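Local coordinates for protein zinc-finger (Saccharomonospora viridis, PDB 3RMQ) that is of uncharacterised function but binds a zinc ion through one histidine and three cysteines in a zinc-finger-like fold, at residues R25-A28 / G29-F32; D85-P88 / A89-T92. The protein carries 1 engineered substitution. All coordinates share one frame; numbering follows the deposited sequence.

Interaction 1 of 2, residues R25-A28 / G29-F32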
ATOM      1  N   ARG A  25      -5.131  -8.261 -13.303  1.00 25.97           N
ATOM      2  CA  ARG A  25      -6.145  -7.427 -13.951  1.00 32.08           C
ATOM      3  C   ARG A  25      -7.258  -7.279 -12.957  1.00 34.53           C
ATOM      4  O   ARG A  25      -7.771  -8.287 -12.488  1.00 44.64           O
ATOM      5  CB  ARG A  25      -6.720  -8.184 -15.138  1.00 42.04           C
ATOM      6  CG  ARG A  25      -6.613  -7.470 -16.440  1.00 51.56           C
ATOM      7  CD  ARG A  25      -6.797  -8.434 -17.606  1.00 53.96           C
ATOM      8  NE  ARG A  25      -5.866  -8.099 -18.674  1.00 54.81           N
ATOM      9  CZ  ARG A  25      -5.801  -8.722 -19.846  1.00 58.46           C
ATOM     10  NH1 ARG A  25      -4.913  -8.327 -20.746  1.00 57.17           N
ATOM     11  NH2 ARG A  25      -6.619  -9.734 -20.120  1.00 60.96           N
ATOM     12  N   VAL A  26      -7.691  -6.061 -12.659  1.00 25.21           N
ATOM     13  CA  VAL A  26      -8.771  -5.866 -11.697  1.00 25.28           C
ATOM     14  C   VAL A  26     -10.167  -6.072 -12.282  1.00 28.86           C
ATOM     15  O   VAL A  26     -10.410  -5.663 -13.410  1.00 31.83           O
ATOM     16  CB  VAL A  26      -8.738  -4.404 -11.159  1.00 34.77           C
ATOM     17  CG1 VAL A  26     -10.018  -4.091 -10.414  1.00 35.50           C
ATOM     18  CG2 VAL A  26      -7.560  -4.226 -10.306  1.00 34.96           C
ATOM     19  N   GLN A  27     -11.096  -6.634 -11.495  1.00 24.01           N
ATOM     20  CA  GLN A  27     -12.468  -6.864 -11.959  1.00 30.63           C
ATOM     21  C   GLN A  27     -13.346  -7.055 -10.740  1.00 31.88           C
ATOM     22  O   GLN A  27     -12.917  -7.660  -9.745  1.00 28.08           O
ATOM     23  CB  GLN A  27     -12.534  -8.100 -12.845  1.00 40.95           C
ATOM     24  CG  GLN A  27     -13.945  -8.637 -13.073  1.00 52.97           C
ATOM     25  CD  GLN A  27     -13.928 -10.097 -13.515  1.00 64.69           C
ATOM     26  OE1 GLN A  27     -13.298 -10.439 -14.518  1.00 71.76           O
ATOM     27  NE2 GLN A  27     -14.576 -10.971 -12.735  1.00 65.19           N
ATOM     28  N   ALA A  28     -14.569  -6.535 -10.788  1.00 33.50           N
ATOM     29  CA  ALA A  28     -15.429  -6.599  -9.611  1.00 34.60           C
ATOM     30  C   ALA A  28     -15.584  -8.063  -9.213  1.00 34.90           C
ATOM     31  O   ALA A  28     -15.741  -8.913 -10.077  1.00 34.69           O
ATOM     32  CB  ALA A  28     -16.786  -5.984  -9.914  1.00 38.83           C
ATOM     33  N   GLY A  29     -15.532  -8.365  -7.917  1.00 30.99           N
ATOM     34  CA  GLY A  29     -15.747  -9.731  -7.459  1.00 34.95           C
ATOM     35  C   GLY A  29     -14.571 -10.683  -7.646  1.00 37.62           C
ATOM     36  O   GLY A  29     -14.665 -11.843  -7.264  1.00 41.18           O
ATOM     37  N   ARG A  30     -13.460 -10.198  -8.201  1.00 26.73           N
ATOM     38  CA  ARG A  30     -12.287 -11.030  -8.433  1.00 27.24           C
ATOM     39  C   ARG A  30     -11.191 -10.592  -7.474  1.00 25.71           C
ATOM     40  O   ARG A  30     -10.941  -9.388  -7.342  1.00 24.89           O
ATOM     41  CB  ARG A  30     -11.797 -10.835  -9.857  1.00 33.47           C
ATOM     42  CG  ARG A  30     -11.494 -12.135 -10.560  1.00 48.59           C
ATOM     43  CD  ARG A  30     -10.078 -12.167 -11.077  1.00 53.96           C
ATOM     44  NE  ARG A  30      -9.815 -11.154 -12.094  1.00 59.79           N
ATOM     45  CZ  ARG A  30     -10.211 -11.231 -13.362  1.00 67.10           C
ATOM     46  NH1 ARG A  30     -10.919 -12.274 -13.779  1.00 69.18           N
ATOM     47  NH2 ARG A  30      -9.908 -10.253 -14.210  1.00 70.36           N
ATOM     48  N   PRO A  31     -10.559 -11.542  -6.780  1.00 26.94           N
ATOM     49  CA  PRO A  31      -9.487 -11.130  -5.858  1.00 27.18           C
ATOM     50  C   PRO A  31      -8.242 -10.702  -6.604  1.00 27.78           C
ATOM     51  O   PRO A  31      -7.963 -11.226  -7.698  1.00 21.73           O
ATOM     52  CB  PRO A  31      -9.170 -12.411  -5.092  1.00 32.52           C
ATOM     53  CG  PRO A  31      -9.537 -13.503  -6.058  1.00 36.99           C
ATOM     54  CD  PRO A  31     -10.791 -12.998  -6.732  1.00 34.57           C
ATOM     55  N   PHE A  32      -7.487  -9.766  -6.035  1.00 23.21           N
ATOM     56  CA  PHE A  32      -6.122  -9.564  -6.480  1.00 18.97           C
ATOM     57  C   PHE A  32      -5.258  -9.395  -5.255  1.00 21.25           C
ATOM     58  O   PHE A  32      -5.765  -9.168  -4.163  1.00 19.43           O
ATOM     59  CB  PHE A  32      -6.012  -8.345  -7.401  1.00 16.18           C
ATOM     60  CG  PHE A  32      -6.264  -6.999  -6.707  1.00 18.50           C
ATOM     61  CD1 PHE A  32      -7.560  -6.512  -6.545  1.00 17.06           C
ATOM     62  CD2 PHE A  32      -5.201  -6.240  -6.226  1.00 15.58           C
ATOM     63  CE1 PHE A  32      -7.795  -5.263  -5.904  1.00 17.42           C
ATOM     64  CE2 PHE A  32      -5.419  -5.006  -5.568  1.00 15.87           C
ATOM     65  CZ  PHE A  32      -6.733  -4.509  -5.408  1.00 15.55           C
TER
HETATM   66  O   HOH W   1      -7.857  -9.650 -10.226  1.00 40.42           O
HETATM   67  O   HOH W   2      -9.766  -7.793  -9.362  1.00 24.02           O
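Arg30 N donates to Gln27 O (3.0 Å), closing a type II beta turn from Gln27 to Arg30 in the loop between strands 15-20 and 32-33. Gly29 occupies the third position of the turn with the positive phi of 77° that the type II form needs. The Arg30 side chain, bent at chi2 and chi3, crosses to the other limb of the loop, where NH2 reaches Arg25 O edge-on in a weak bond of 3.4 Å. Water 1, in the guanidinium plane, accepts from Arg30 NE and lies within hydrogen-bonding distance of Arg25 O (2.6 Å) and Pro31 O. Nearer the bend, water 2 accepts from Gln27 N and lies 2.8 Å from Arg30 O.

With chi1 at 165° and an extended chain beyond CG, Gln27 carries its amide over one guanidinium face, the two planes 51° apart. Gln27 OE1 comes within 3.1 Å of Arg30 NH1, at too poor an angle for a hydrogen bond. At the open end Val26 CG2 meets the Phe32 ring obliquely at CD1 (4.4 Å). Backbone bonds tie Gly29 to Pro42 and Phe32 to Val40. One firm backbone bond, one weak side-chain bond and waters thus link the limbs of a largely polar surface loop, while Val26 and Phe32 add an apolar contact.

Interaction 2 of 2, residues D85-P88 / A89-T92; sequences DWSP and ALIT
Trp86 and Ile91 pack closely where the chain enters helix 88-97. Trp86 CB lies 3.7 Å from Ile91 CG1, and the indole atom CE3 of Trp86 is 3.9 Å from Leu90 CB, both aliphatic groups approaching the ring obliquely. Ile91 CG1 stands anti to the carbonyl carbon (chi1 -60°), which directs that branch back along the helix to the preceding loop, where Ile91 CD1 comes to 3.5 Å from Trp86 O. The tryptophan is buried, with Val61 and Ile64 of helix 60-69 and Thr109 of helix 102-109 also against it, while its NE1 is hydrogen-bonded to Ala81 O. Leu90 crosses the indole at about a right angle and also touches Val61.

The other side of this turn is more polar and more exposed. Ser87 is the N-cap: its OG, set between the backbone N and the carbonyl carbon (chi1 67°), accepts from Leu90 N at 3.2 Å with an N-H...O angle of 161°. Ser87 O receives Ile91 N (2.9 Å) almost head-on, the first regular i to i+4 bond of the helix. Pro88 opens the helix, and its O accepts from Thr92 N at 3.0 Å. Thr92 OG1 lies 2.9 Å from the same Pro88 O. The Ala89 methyl, CB, lies 3.7 Å from Ser87 OG.

The serine side chain therefore occupies an amide that has no preceding helical turn to supply its acceptor, and proline at the first helical position has no N-H in need of one. This polar cap satisfies Leu90 N at the start of the helix, while on the inner side Trp86 and Ile91 between them pack against helices 60-69 and 102-109.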
ATOM      1  N   ASP A  85      -0.890   6.666   9.809  1.00 35.43           N
ATOM      2  CA  ASP A  85      -0.907   6.023  11.124  1.00 39.75           C
ATOM      3  C   ASP A  85      -0.482   4.556  10.964  1.00 37.05           C
ATOM      4  O   ASP A  85      -0.969   3.865  10.095  1.00 44.75           O
ATOM      5  CB  ASP A  85      -2.311   6.106  11.728  1.00 45.20           C
ATOM      6  CG  ASP A  85      -2.796   7.558  11.894  1.00 51.42           C
ATOM      7  OD1 ASP A  85      -1.936   8.469  12.005  1.00 50.02           O
ATOM      8  OD2 ASP A  85      -4.032   7.785  11.902  1.00 53.42           O
ATOM      9  N   TRP A  86       0.427   4.101  11.805  1.00 29.27           N
ATOM     10  CA  TRP A  86       1.067   2.811  11.628  1.00 28.73           C
ATOM     11  C   TRP A  86       0.811   1.865  12.812  1.00 35.18           C
ATOM     12  O   TRP A  86       1.417   1.997  13.889  1.00 36.51           O
ATOM     13  CB  TRP A  86       2.563   3.008  11.495  1.00 26.46           C
ATOM     14  CG  TRP A  86       2.967   3.667  10.218  1.00 22.02           C
ATOM     15  CD1 TRP A  86       3.220   5.001   9.995  1.00 23.06           C
ATOM     16  CD2 TRP A  86       3.191   3.002   9.007  1.00 16.94           C
ATOM     17  NE1 TRP A  86       3.596   5.190   8.683  1.00 22.65           N
ATOM     18  CE2 TRP A  86       3.600   3.973   8.053  1.00 19.90           C
ATOM     19  CE3 TRP A  86       3.099   1.678   8.618  1.00 17.44           C
ATOM     20  CZ2 TRP A  86       3.867   3.643   6.735  1.00 23.17           C
ATOM     21  CZ3 TRP A  86       3.397   1.342   7.311  1.00 17.74           C
ATOM     22  CH2 TRP A  86       3.768   2.326   6.380  1.00 19.68           C
ATOM     23  N   SER A  87      -0.085   0.913  12.612  1.00 27.46           N
ATOM     24  CA  SER A  87      -0.379  -0.075  13.631  1.00 26.01           C
ATOM     25  C   SER A  87       0.641  -1.203  13.549  1.00 24.42           C
ATOM     26  O   SER A  87       1.372  -1.302  12.572  1.00 20.87           O
ATOM     27  CB  SER A  87      -1.755  -0.646  13.399  1.00 28.41           C
ATOM     28  OG  SER A  87      -1.724  -1.386  12.204  1.00 26.81           O
ATOM     29  N   PRO A  88       0.690  -2.061  14.581  1.00 29.25           N
ATOM     30  CA  PRO A  88       1.642  -3.171  14.515  1.00 29.49           C
ATOM     31  C   PRO A  88       1.335  -4.060  13.317  1.00 30.04           C
ATOM     32  O   PRO A  88       2.249  -4.591  12.716  1.00 28.91           O
ATOM     33  CB  PRO A  88       1.418  -3.920  15.849  1.00 31.49           C
ATOM     34  CG  PRO A  88       0.935  -2.870  16.782  1.00 26.56           C
ATOM     35  CD  PRO A  88       0.095  -1.914  15.925  1.00 24.40           C
ATOM     36  N   ALA A  89       0.066  -4.200  12.948  1.00 26.42           N
ATOM     37  CA  ALA A  89      -0.280  -5.007  11.803  1.00 29.29           C
ATOM     38  C   ALA A  89       0.364  -4.428  10.548  1.00 28.76           C
ATOM     39  O   ALA A  89       0.912  -5.164   9.733  1.00 23.27           O
ATOM     40  CB  ALA A  89      -1.827  -5.075  11.627  1.00 31.19           C
ATOM     41  N   LEU A  90       0.277  -3.111  10.384  1.00 23.10           N
ATOM     42  CA  LEU A  90       0.835  -2.474   9.173  1.00 23.17           C
ATOM     43  C   LEU A  90       2.341  -2.475   9.149  1.00 25.50           C
ATOM     44  O   LEU A  90       2.937  -2.717   8.126  1.00 23.79           O
ATOM     45  CB  LEU A  90       0.364  -1.032   9.041  1.00 21.20           C
ATOM     46  CG  LEU A  90      -1.135  -0.989   8.739  1.00 26.25           C
ATOM     47  CD1 LEU A  90      -1.671   0.401   8.946  1.00 25.77           C
ATOM     48  CD2 LEU A  90      -1.307  -1.409   7.281  1.00 26.36           C
ATOM     49  N   ILE A  91       2.959  -2.181  10.288  1.00 20.81           N
ATOM     50  CA  ILE A  91       4.416  -2.123  10.369  1.00 27.35           C
ATOM     51  C   ILE A  91       4.989  -3.492  10.105  1.00 26.57           C
ATOM     52  O   ILE A  91       5.960  -3.630   9.369  1.00 26.53           O
ATOM     53  CB  ILE A  91       4.892  -1.583  11.752  1.00 23.39           C
ATOM     54  CG1 ILE A  91       4.338  -0.162  11.969  1.00 25.38           C
ATOM     55  CG2 ILE A  91       6.421  -1.602  11.836  1.00 24.11           C
ATOM     56  CD1 ILE A  91       4.548   0.387  13.434  1.00 26.11           C
ATOM     57  N   THR A  92       4.419  -4.526  10.700  1.00 24.54           N
ATOM     58  CA  THR A  92       5.022  -5.835  10.505  1.00 31.85           C
ATOM     59  C   THR A  92       4.738  -6.304   9.068  1.00 25.77           C
ATOM     60  O   THR A  92       5.561  -6.999   8.461  1.00 22.44           O
ATOM     61  CB  THR A  92       4.594  -6.855  11.586  1.00 37.63           C
ATOM     62  OG1 THR A  92       3.186  -7.065  11.513  1.00 35.17           O
ATOM     63  CG2 THR A  92       4.970  -6.329  12.977  1.00 34.78           C
TER

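Overall arrangement
Interactions 1 and 2 lie on opposite sides of the chain's centre, with their own centres about 25 Å apart and their nearest atoms about 14 Å apart, and they do not touch. The zinc site formed by His17, Cys36, Cys59 and Cys62 relates the two. From interaction 1, the side chain of Phe32 comes to about 7 Å from the zinc ion and about 5 Å from the side chain of His17; from interaction 2, the side chain of Leu90 is likewise about 7 Å from the metal and about 5 Å from that of Cys59. Residues 25-32 form a loop leading into strand 32-33 and residues 85-92 the start of helix 88-97, the two approaching the zinc site through Phe32 and Leu90.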